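Local coordinates for protein hyaluronidase (Thermobaculum terrenum, PDB 5DIY) that probably hydrolyses O-linked N-acetylglucosamine from proteins, as a glycoside hydrolase family 84 O-GlcNAcase, at residues I116-V121 with I161-T166; N187-W192 with P217-D222. All coordinates share one frame; numbering follows the deposited sequence.

Contact 1: residues I116-V121 with I161-T166. Unlike the reference sequence in segment 116-121: N120 (reference Asp). With NAG (2-acetamido-2-deoxy-beta-D-glucopyranose), chain E.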
ATOM      1  N   ILE C 116      12.637  12.025 -13.442  1.00 26.35           N
ATOM      2  CA  ILE C 116      12.735  13.350 -12.809  1.00 26.68           C
ATOM      3  C   ILE C 116      11.368  13.685 -12.211  1.00 26.86           C
ATOM      4  O   ILE C 116      10.428  14.016 -12.943  1.00 26.75           O
ATOM      5  CB  ILE C 116      13.225  14.447 -13.788  1.00 26.52           C
ATOM      6  CG1 ILE C 116      14.525  14.001 -14.477  1.00 26.86           C
ATOM      7  CG2 ILE C 116      13.457  15.759 -13.043  1.00 26.67           C
ATOM      8  CD1 ILE C 116      15.113  15.008 -15.441  1.00 27.22           C
ATOM      9  N   PHE C 117      11.261  13.599 -10.883  1.00 26.77           N
ATOM     10  CA  PHE C 117       9.954  13.666 -10.207  1.00 26.69           C
ATOM     11  C   PHE C 117       9.743  14.977  -9.475  1.00 26.96           C
ATOM     12  O   PHE C 117      10.678  15.507  -8.880  1.00 27.70           O
ATOM     13  CB  PHE C 117       9.771  12.494  -9.234  1.00 26.34           C
ATOM     14  CG  PHE C 117       9.933  11.121  -9.855  1.00 25.56           C
ATOM     15  CD1 PHE C 117       9.736  10.890 -11.220  1.00 25.55           C
ATOM     16  CD2 PHE C 117      10.239  10.037  -9.046  1.00 25.22           C
ATOM     17  CE1 PHE C 117       9.883   9.625 -11.754  1.00 25.32           C
ATOM     18  CE2 PHE C 117      10.381   8.769  -9.575  1.00 25.03           C
ATOM     19  CZ  PHE C 117      10.207   8.560 -10.929  1.00 25.44           C
ATOM     20  N   PHE C 118       8.505  15.485  -9.538  1.00 26.51           N
ATOM     21  CA  PHE C 118       8.100  16.735  -8.881  1.00 27.07           C
ATOM     22  C   PHE C 118       6.859  16.539  -7.999  1.00 27.60           C
ATOM     23  O   PHE C 118       6.110  17.486  -7.747  1.00 27.52           O
ATOM     24  CB  PHE C 118       7.842  17.815  -9.939  1.00 27.02           C
ATOM     25  CG  PHE C 118       9.028  18.088 -10.817  1.00 27.86           C
ATOM     26  CD1 PHE C 118      10.029  18.955 -10.400  1.00 28.19           C
ATOM     27  CD2 PHE C 118       9.165  17.450 -12.040  1.00 28.18           C
ATOM     28  CE1 PHE C 118      11.143  19.191 -11.194  1.00 28.61           C
ATOM     29  CE2 PHE C 118      10.272  17.684 -12.842  1.00 28.96           C
ATOM     30  CZ  PHE C 118      11.263  18.558 -12.420  1.00 28.43           C
ATOM     31  N   ASP C 119       6.641  15.310  -7.534  1.00 28.15           N
ATOM     32  CA  ASP C 119       5.576  15.027  -6.568  1.00 28.42           C
ATOM     33  C   ASP C 119       5.927  15.568  -5.184  1.00 29.37           C
ATOM     34  O   ASP C 119       7.093  15.586  -4.802  1.00 29.46           O
ATOM     35  CB  ASP C 119       5.294  13.524  -6.475  1.00 28.33           C
ATOM     36  CG  ASP C 119       6.526  12.710  -6.098  1.00 27.48           C
ATOM     37  OD1 ASP C 119       7.537  12.793  -6.824  1.00 26.43           O
ATOM     38  OD2 ASP C 119       6.471  11.980  -5.092  1.00 26.20           O
ATOM     39  N   ASN C 120       4.906  15.997  -4.443  1.00 30.72           N
ATOM     40  CA  ASN C 120       5.055  16.469  -3.064  1.00 31.99           C
ATOM     41  C   ASN C 120       6.086  17.591  -2.929  1.00 33.21           C
ATOM     42  O   ASN C 120       7.077  17.480  -2.200  1.00 33.42           O
ATOM     43  CB  ASN C 120       5.378  15.297  -2.128  1.00 32.15           C
ATOM     44  CG  ASN C 120       4.350  14.179  -2.211  1.00 31.43           C
ATOM     45  OD1 ASN C 120       3.241  14.365  -2.718  1.00 31.94           O
ATOM     46  ND2 ASN C 120       4.721  13.002  -1.720  1.00 31.11           N
ATOM     47  N   VAL C 121       5.830  18.655  -3.686  1.00 34.25           N
ATOM     48  CA  VAL C 121       6.563  19.919  -3.607  1.00 34.89           C
ATOM     49  C   VAL C 121       5.506  21.026  -3.553  1.00 36.27           C
ATOM     50  O   VAL C 121       4.325  20.748  -3.798  1.00 34.68           O
ATOM     51  CB  VAL C 121       7.522  20.115  -4.812  1.00 34.09           C
ATOM     52  CG1 VAL C 121       8.503  18.952  -4.901  1.00 33.99           C
ATOM     53  CG2 VAL C 121       6.761  20.292  -6.127  1.00 34.06           C
ATOM     54  N   ILE C 161      13.136  10.160 -20.675  1.00 32.02           N
ATOM     55  CA  ILE C 161      12.781  10.767 -19.413  1.00 31.01           C
ATOM     56  C   ILE C 161      11.344  10.380 -19.082  1.00 29.11           C
ATOM     57  O   ILE C 161      10.451  10.446 -19.930  1.00 28.87           O
ATOM     58  CB  ILE C 161      12.937  12.306 -19.429  1.00 31.46           C
ATOM     59  CG1 ILE C 161      14.411  12.688 -19.615  1.00 31.89           C
ATOM     60  CG2 ILE C 161      12.402  12.922 -18.124  1.00 31.57           C
ATOM     61  CD1 ILE C 161      14.636  14.150 -19.952  1.00 32.26           C
ATOM     62  N   ILE C 162      11.144   9.969 -17.837  1.00 27.60           N
ATOM     63  CA  ILE C 162       9.813   9.833 -17.261  1.00 26.98           C
ATOM     64  C   ILE C 162       9.743  10.866 -16.134  1.00 26.18           C
ATOM     65  O   ILE C 162      10.663  10.980 -15.327  1.00 25.57           O
ATOM     66  CB  ILE C 162       9.489   8.383 -16.803  1.00 26.76           C
ATOM     67  CG1 ILE C 162       8.046   8.294 -16.285  1.00 26.75           C
ATOM     68  CG2 ILE C 162      10.465   7.870 -15.749  1.00 26.41           C
ATOM     69  CD1 ILE C 162       7.490   6.888 -16.267  1.00 27.20           C
ATOM     70  N   MET C 163       8.682  11.661 -16.124  1.00 25.89           N
ATOM     71  CA  MET C 163       8.525  12.690 -15.110  1.00 26.73           C
ATOM     72  C   MET C 163       7.279  12.412 -14.291  1.00 26.38           C
ATOM     73  O   MET C 163       6.325  11.813 -14.790  1.00 27.35           O
ATOM     74  CB  MET C 163       8.496  14.098 -15.740  1.00 26.91           C
ATOM     75  CG  MET C 163       7.217  14.495 -16.477  1.00 27.60           C
ATOM     76  SD  MET C 163       5.900  15.184 -15.439  1.00 28.42           S
ATOM     77  CE  MET C 163       6.613  16.756 -14.952  1.00 27.74           C
ATOM     78  N   CYS C 164       7.305  12.840 -13.031  1.00 26.17           N
ATOM     79  CA  CYS C 164       6.124  12.818 -12.176  1.00 25.50           C
ATOM     80  C   CYS C 164       5.678  14.259 -11.979  1.00 25.28           C
ATOM     81  O   CYS C 164       6.457  15.080 -11.496  1.00 25.24           O
ATOM     82  CB  CYS C 164       6.395  12.159 -10.824  1.00 25.77           C
ATOM     83  SG  CYS C 164       4.876  11.908  -9.856  1.00 25.07           S
ATOM     84  N   PRO C 165       4.430  14.579 -12.369  1.00 24.98           N
ATOM     85  CA  PRO C 165       3.943  15.939 -12.165  1.00 25.26           C
ATOM     86  C   PRO C 165       3.675  16.254 -10.697  1.00 25.98           C
ATOM     87  O   PRO C 165       3.547  15.346  -9.875  1.00 26.95           O
ATOM     88  CB  PRO C 165       2.649  15.985 -12.972  1.00 25.40           C
ATOM     89  CG  PRO C 165       2.227  14.569 -13.168  1.00 25.26           C
ATOM     90  CD  PRO C 165       3.419  13.695 -12.976  1.00 24.76           C
ATOM     91  N   THR C 166       3.613  17.543 -10.386  1.00 26.98           N
ATOM     92  CA  THR C 166       3.281  18.023  -9.042  1.00 27.87           C
ATOM     93  C   THR C 166       1.808  17.774  -8.718  1.00 28.72           C
ATOM     94  O   THR C 166       1.460  17.535  -7.566  1.00 29.53           O
ATOM     95  CB  THR C 166       3.659  19.512  -8.904  1.00 28.10           C
ATOM     96  OG1 THR C 166       5.059  19.658  -9.189  1.00 27.61           O
ATOM     97  CG2 THR C 166       3.377  20.028  -7.513  1.00 28.31           C
TER
HETATM   98  C1  NAG E 101       2.785   9.923  -2.472  1.00 30.22           C
HETATM   99  C2  NAG E 101       4.195   9.717  -3.062  1.00 28.79           C
HETATM  100  C3  NAG E 101       4.768   8.314  -2.846  1.00 28.24           C
HETATM  101  C4  NAG E 101       4.138   7.663  -1.626  1.00 27.66           C
HETATM  102  C5  NAG E 101       2.646   7.511  -1.878  1.00 28.46           C
HETATM  103  C6  NAG E 101       1.900   6.869  -0.697  1.00 28.96           C
HETATM  104  C7  NAG E 101       3.518   9.549  -5.436  1.00 27.82           C
HETATM  105  C8  NAG E 101       3.760  10.107  -6.811  1.00 27.67           C
HETATM  106  N2  NAG E 101       4.248  10.104  -4.468  1.00 28.11           N
HETATM  107  O3  NAG E 101       6.188   8.412  -2.687  1.00 27.75           O
HETATM  108  O4  NAG E 101       4.691   6.364  -1.418  1.00 26.20           O
HETATM  109  O5  NAG E 101       2.014   8.735  -2.263  1.00 29.59           O
HETATM  110  O6  NAG E 101       2.142   7.561   0.530  1.00 28.75           O
HETATM  111  O7  NAG E 101       2.701   8.660  -5.237  1.00 27.28           O
HETATM  112  O   HOH W   1       2.272  17.168  -4.932  1.00 37.57           O
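C164 and T166 bury the most surface in this contact, C164 against F117 and D119, T166 against F118 and V121. The CB of C164 lies 3.6 Å from CD1 of F117 and meets the ring obliquely. With SG anti to the backbone N (chi1 -172°), the sulfur is carried to the sugar side, 3.8 Å from CB of D119 and 3.7 Å from the acetyl methyl C8 of the bound N-acetylglucosamine. D119 OD2, salt-bridged to K43, accepts from sugar N2 at 3.0 Å and 166°, a geometry consistent with the substrate-assisted mechanism of family 84, in which an aspartate orients the acetamido group. Backbone pairing brackets the cysteine: its N makes a long, weak bond to I116 O, while F118 N donates to C164 O at 2.9 Å. Earlier in the strands I116 N bonds to I162 O, and the parallel bridges I116-M163 and F117-C164 identify adjacent strands 113-117 and 160-164 of the TIM barrel. Past the end of strand 113-117, the F118 side chain crosses that of M163 at about a right angle, with the methyl CE 3.9 Å from CD2 of the ring. Beyond the strands, T166 OG1 donates to F118 O at 2.8 Å from a position tilted 27° out of the carbonyl plane, and helix 137-153 adds Q141 NE2 as a second partner of the hydroxyl. T166 CG2 packs 3.7 Å from V121 CG2. An alanine in place of this threonine would probably leave F118 O without its hydroxyl donor, take from Q141 NE2 the oxygen it bonds to, and open a gap beside V121 CG2. A water accepts from N120 N, of the residue engineered from aspartate at the predicted proton-donor position, and donates to T166 O, bridging the two loops.

Contact 2: residues N187-W192 with P217-D222. With NAG (2-acetamido-2-deoxy-beta-D-glucopyranose), chain E.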
ATOM      1  N   ASN C 187       7.540  12.498 -26.281  1.00 33.99           N
ATOM      2  CA  ASN C 187       8.209  11.268 -25.879  1.00 34.68           C
ATOM      3  C   ASN C 187       8.731  11.256 -24.431  1.00 33.28           C
ATOM      4  O   ASN C 187       9.289  10.250 -23.993  1.00 32.14           O
ATOM      5  CB  ASN C 187       9.329  10.949 -26.876  1.00 36.52           C
ATOM      6  CG  ASN C 187       8.799  10.716 -28.293  1.00 38.13           C
ATOM      7  OD1 ASN C 187       7.679  10.228 -28.492  1.00 37.03           O
ATOM      8  ND2 ASN C 187       9.612  11.053 -29.285  1.00 39.79           N
ATOM      9  N   ILE C 188       8.561  12.364 -23.701  1.00 30.94           N
ATOM     10  CA  ILE C 188       8.750  12.374 -22.254  1.00 30.58           C
ATOM     11  C   ILE C 188       7.509  11.728 -21.633  1.00 29.26           C
ATOM     12  O   ILE C 188       6.381  12.168 -21.880  1.00 29.66           O
ATOM     13  CB  ILE C 188       8.976  13.802 -21.699  1.00 30.96           C
ATOM     14  CG1 ILE C 188      10.295  14.357 -22.263  1.00 31.77           C
ATOM     15  CG2 ILE C 188       8.967  13.793 -20.166  1.00 30.67           C
ATOM     16  CD1 ILE C 188      10.719  15.714 -21.735  1.00 31.56           C
ATOM     17  N   ASP C 189       7.723  10.668 -20.863  1.00 29.05           N
ATOM     18  CA  ASP C 189       6.626   9.947 -20.208  1.00 28.47           C
ATOM     19  C   ASP C 189       6.159  10.718 -18.976  1.00 27.11           C
ATOM     20  O   ASP C 189       6.944  11.431 -18.354  1.00 26.97           O
ATOM     21  CB  ASP C 189       7.059   8.526 -19.841  1.00 29.33           C
ATOM     22  CG  ASP C 189       7.077   7.591 -21.042  1.00 30.47           C
ATOM     23  OD1 ASP C 189       6.040   7.462 -21.714  1.00 31.65           O
ATOM     24  OD2 ASP C 189       8.121   6.970 -21.314  1.00 33.61           O
ATOM     25  N   VAL C 190       4.874  10.584 -18.641  1.00 26.09           N
ATOM     26  CA  VAL C 190       4.278  11.328 -17.524  1.00 25.57           C
ATOM     27  C   VAL C 190       3.508  10.390 -16.599  1.00 25.02           C
ATOM     28  O   VAL C 190       2.595   9.686 -17.033  1.00 25.11           O
ATOM     29  CB  VAL C 190       3.347  12.455 -18.020  1.00 25.32           C
ATOM     30  CG1 VAL C 190       2.674  13.168 -16.848  1.00 25.34           C
ATOM     31  CG2 VAL C 190       4.134  13.446 -18.869  1.00 25.28           C
ATOM     32  N   PHE C 191       3.880  10.411 -15.320  1.00 24.47           N
ATOM     33  CA  PHE C 191       3.247   9.567 -14.302  1.00 24.18           C
ATOM     34  C   PHE C 191       1.890  10.110 -13.867  1.00 24.36           C
ATOM     35  O   PHE C 191       1.599  11.303 -13.992  1.00 24.89           O
ATOM     36  CB  PHE C 191       4.142   9.419 -13.058  1.00 23.71           C
ATOM     37  CG  PHE C 191       5.064   8.226 -13.085  1.00 23.17           C
ATOM     38  CD1 PHE C 191       4.571   6.950 -13.335  1.00 23.12           C
ATOM     39  CD2 PHE C 191       6.415   8.371 -12.787  1.00 22.97           C
ATOM     40  CE1 PHE C 191       5.405   5.851 -13.327  1.00 23.40           C
ATOM     41  CE2 PHE C 191       7.258   7.271 -12.774  1.00 23.29           C
ATOM     42  CZ  PHE C 191       6.748   6.009 -13.048  1.00 23.57           C
ATOM     43  N   TRP C 192       1.084   9.213 -13.314  1.00 24.80           N
ATOM     44  CA  TRP C 192      -0.238   9.536 -12.806  1.00 24.24           C
ATOM     45  C   TRP C 192      -0.677   8.391 -11.888  1.00 24.75           C
ATOM     46  O   TRP C 192      -0.467   7.223 -12.220  1.00 25.68           O
ATOM     47  CB  TRP C 192      -1.196   9.684 -13.989  1.00 24.89           C
ATOM     48  CG  TRP C 192      -2.558  10.084 -13.614  1.00 24.42           C
ATOM     49  CD1 TRP C 192      -3.641   9.274 -13.518  1.00 24.96           C
ATOM     50  CD2 TRP C 192      -3.001  11.396 -13.279  1.00 24.85           C
ATOM     51  NE1 TRP C 192      -4.737   9.997 -13.133  1.00 25.08           N
ATOM     52  CE2 TRP C 192      -4.374  11.306 -12.977  1.00 25.32           C
ATOM     53  CE3 TRP C 192      -2.371  12.641 -13.193  1.00 25.27           C
ATOM     54  CZ2 TRP C 192      -5.132  12.416 -12.609  1.00 25.70           C
ATOM     55  CZ3 TRP C 192      -3.128  13.746 -12.822  1.00 25.41           C
ATOM     56  CH2 TRP C 192      -4.490  13.625 -12.540  1.00 25.66           C
ATOM     57  N   PRO C 217      -0.457   8.905 -23.975  1.00 26.08           N
ATOM     58  CA  PRO C 217      -0.815   7.922 -22.949  1.00 25.70           C
ATOM     59  C   PRO C 217       0.023   8.122 -21.686  1.00 24.99           C
ATOM     60  O   PRO C 217       1.235   8.303 -21.784  1.00 25.88           O
ATOM     61  CB  PRO C 217      -0.481   6.580 -23.611  1.00 26.03           C
ATOM     62  CG  PRO C 217      -0.482   6.856 -25.068  1.00 26.29           C
ATOM     63  CD  PRO C 217       0.025   8.258 -25.209  1.00 25.73           C
ATOM     64  N   ALA C 218      -0.621   8.125 -20.524  1.00 24.35           N
ATOM     65  CA  ALA C 218       0.082   8.263 -19.245  1.00 23.97           C
ATOM     66  C   ALA C 218       0.726   6.941 -18.851  1.00 24.13           C
ATOM     67  O   ALA C 218       0.361   5.893 -19.369  1.00 24.09           O
ATOM     68  CB  ALA C 218      -0.881   8.710 -18.161  1.00 23.90           C
ATOM     69  N   THR C 219       1.706   7.015 -17.955  1.00 24.66           N
ATOM     70  CA  THR C 219       2.264   5.843 -17.290  1.00 25.16           C
ATOM     71  C   THR C 219       1.684   5.856 -15.885  1.00 25.04           C
ATOM     72  O   THR C 219       1.658   6.898 -15.244  1.00 25.09           O
ATOM     73  CB  THR C 219       3.803   5.907 -17.221  1.00 25.38           C
ATOM     74  OG1 THR C 219       4.327   6.174 -18.526  1.00 25.87           O
ATOM     75  CG2 THR C 219       4.386   4.589 -16.704  1.00 25.20           C
ATOM     76  N   LEU C 220       1.190   4.718 -15.418  1.00 25.24           N
ATOM     77  CA  LEU C 220       0.589   4.658 -14.090  1.00 25.60           C
ATOM     78  C   LEU C 220       1.641   4.398 -13.021  1.00 25.18           C
ATOM     79  O   LEU C 220       2.389   3.421 -13.099  1.00 25.48           O
ATOM     80  CB  LEU C 220      -0.505   3.595 -14.011  1.00 26.74           C
ATOM     81  CG  LEU C 220      -1.891   3.990 -14.523  1.00 27.20           C
ATOM     82  CD1 LEU C 220      -2.731   2.729 -14.682  1.00 28.20           C
ATOM     83  CD2 LEU C 220      -2.578   4.988 -13.592  1.00 27.43           C
ATOM     84  N   TRP C 221       1.701   5.304 -12.049  1.00 24.24           N
ATOM     85  CA  TRP C 221       2.383   5.089 -10.778  1.00 23.98           C
ATOM     86  C   TRP C 221       1.268   4.585  -9.880  1.00 23.27           C
ATOM     87  O   TRP C 221       0.499   5.374  -9.350  1.00 23.54           O
ATOM     88  CB  TRP C 221       2.954   6.419 -10.258  1.00 24.63           C
ATOM     89  CG  TRP C 221       3.705   6.379  -8.948  1.00 24.78           C
ATOM     90  CD1 TRP C 221       3.420   5.627  -7.837  1.00 25.05           C
ATOM     91  CD2 TRP C 221       4.855   7.163  -8.608  1.00 24.98           C
ATOM     92  NE1 TRP C 221       4.327   5.886  -6.847  1.00 24.54           N
ATOM     93  CE2 TRP C 221       5.217   6.824  -7.286  1.00 24.81           C
ATOM     94  CE3 TRP C 221       5.619   8.112  -9.296  1.00 25.37           C
ATOM     95  CZ2 TRP C 221       6.311   7.399  -6.637  1.00 24.96           C
ATOM     96  CZ3 TRP C 221       6.704   8.689  -8.651  1.00 25.45           C
ATOM     97  CH2 TRP C 221       7.042   8.327  -7.333  1.00 25.68           C
ATOM     98  N   ASP C 222       1.163   3.272  -9.715  1.00 22.38           N
ATOM     99  CA  ASP C 222       0.047   2.706  -8.974  1.00 22.36           C
ATOM    100  C   ASP C 222       0.483   2.450  -7.535  1.00 22.70           C
ATOM    101  O   ASP C 222       1.355   1.611  -7.282  1.00 23.26           O
ATOM    102  CB  ASP C 222      -0.457   1.427  -9.650  1.00 21.74           C
ATOM    103  CG  ASP C 222      -1.931   1.163  -9.382  1.00 22.18           C
ATOM    104  OD1 ASP C 222      -2.536   1.845  -8.528  1.00 22.05           O
ATOM    105  OD2 ASP C 222      -2.506   0.273 -10.045  1.00 22.62           O
TER
HETATM  106  C1  NAG E 101       2.785   9.923  -2.472  1.00 30.22           C
HETATM  107  C2  NAG E 101       4.195   9.717  -3.062  1.00 28.79           C
HETATM  108  C3  NAG E 101       4.768   8.314  -2.846  1.00 28.24           C
HETATM  109  C4  NAG E 101       4.138   7.663  -1.626  1.00 27.66           C
HETATM  110  C5  NAG E 101       2.646   7.511  -1.878  1.00 28.46           C
HETATM  111  C6  NAG E 101       1.900   6.869  -0.697  1.00 28.96           C
HETATM  112  C7  NAG E 101       3.518   9.549  -5.436  1.00 27.82           C
HETATM  113  C8  NAG E 101       3.760  10.107  -6.811  1.00 27.67           C
HETATM  114  N2  NAG E 101       4.248  10.104  -4.468  1.00 28.11           N
HETATM  115  O3  NAG E 101       6.188   8.412  -2.687  1.00 27.75           O
HETATM  116  O4  NAG E 101       4.691   6.364  -1.418  1.00 26.20           O
HETATM  117  O5  NAG E 101       2.014   8.735  -2.263  1.00 29.59           O
HETATM  118  O6  NAG E 101       2.142   7.561   0.530  1.00 28.75           O
HETATM  119  O7  NAG E 101       2.701   8.660  -5.237  1.00 27.28           O
HETATM  120  O   HOH W   2       3.625   8.354 -20.401  1.00 19.54           O
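F191 has chi1 -92°, well off the staggered values, and W221 holds CG anti to its backbone N (chi1 -180°); these settings place the two CG atoms so that the rings can meet, in a T-shaped (edge-to-face) pair. The six-membered ring of W221 supplies the edge and F191 the face, with centroids 5.1 Å apart and planes at 69°. CE3 of the indole stands over the F191 ring, offset toward its rim, while W221 CB comes within 3.5 Å of F191 CD1. Another part of the F191 rim is occupied by T219, whose CG2 lies 3.7 Å from CE1. The backbones run parallel: T219 N bonds to V190 O at 3.0 Å, W221 N to W192 O at 2.9 Å, and W192 N makes only a weak bond to T219 O. W192 and L220 lie on the opposite face of the sheet from F191 and T219, and both touch M207 of helix 204-214. At the N-terminal ends of the strands one water makes four bonds, donating to D189 OD1 and P217 O and accepting from V190 N and T219 OG1, so that it ties the side chains of D189 and T219, which do not bond directly. The N-acetylglucosamine methyl C8 sits over the centre of the W221 ring, 3.6 Å from W221 CD2, an indole wall for the acetamido group. With helix 204-214 connecting the strands, this is a beta-alpha-beta unit of the TIM barrel, carrying a sugar-binding tryptophan of its active site.

Contact 1 closes before contact 2 opens along the chain, and their centres lie about 10 Å apart on the same closed, eight-stranded parallel sheet. Four consecutive strands take part: 113-117 and 160-164 in contact 1, 189-192 and 218-222 in contact 2. The middle two are neighbours, and probable hydrogen bonds M163 N to D189 O (2.8 Å) and M163 O to F191 N (2.9 Å) join the contacts directly. Inside the barrel I162 packs on F191, and the rings of F117 and W221 also meet. Both contacts touch the N-acetylglucosamine, so these four strands contribute to one sugar site: D119 as acceptor for the acetamido N-H and C164 beside its methyl from contact 1, the W221 ring from contact 2.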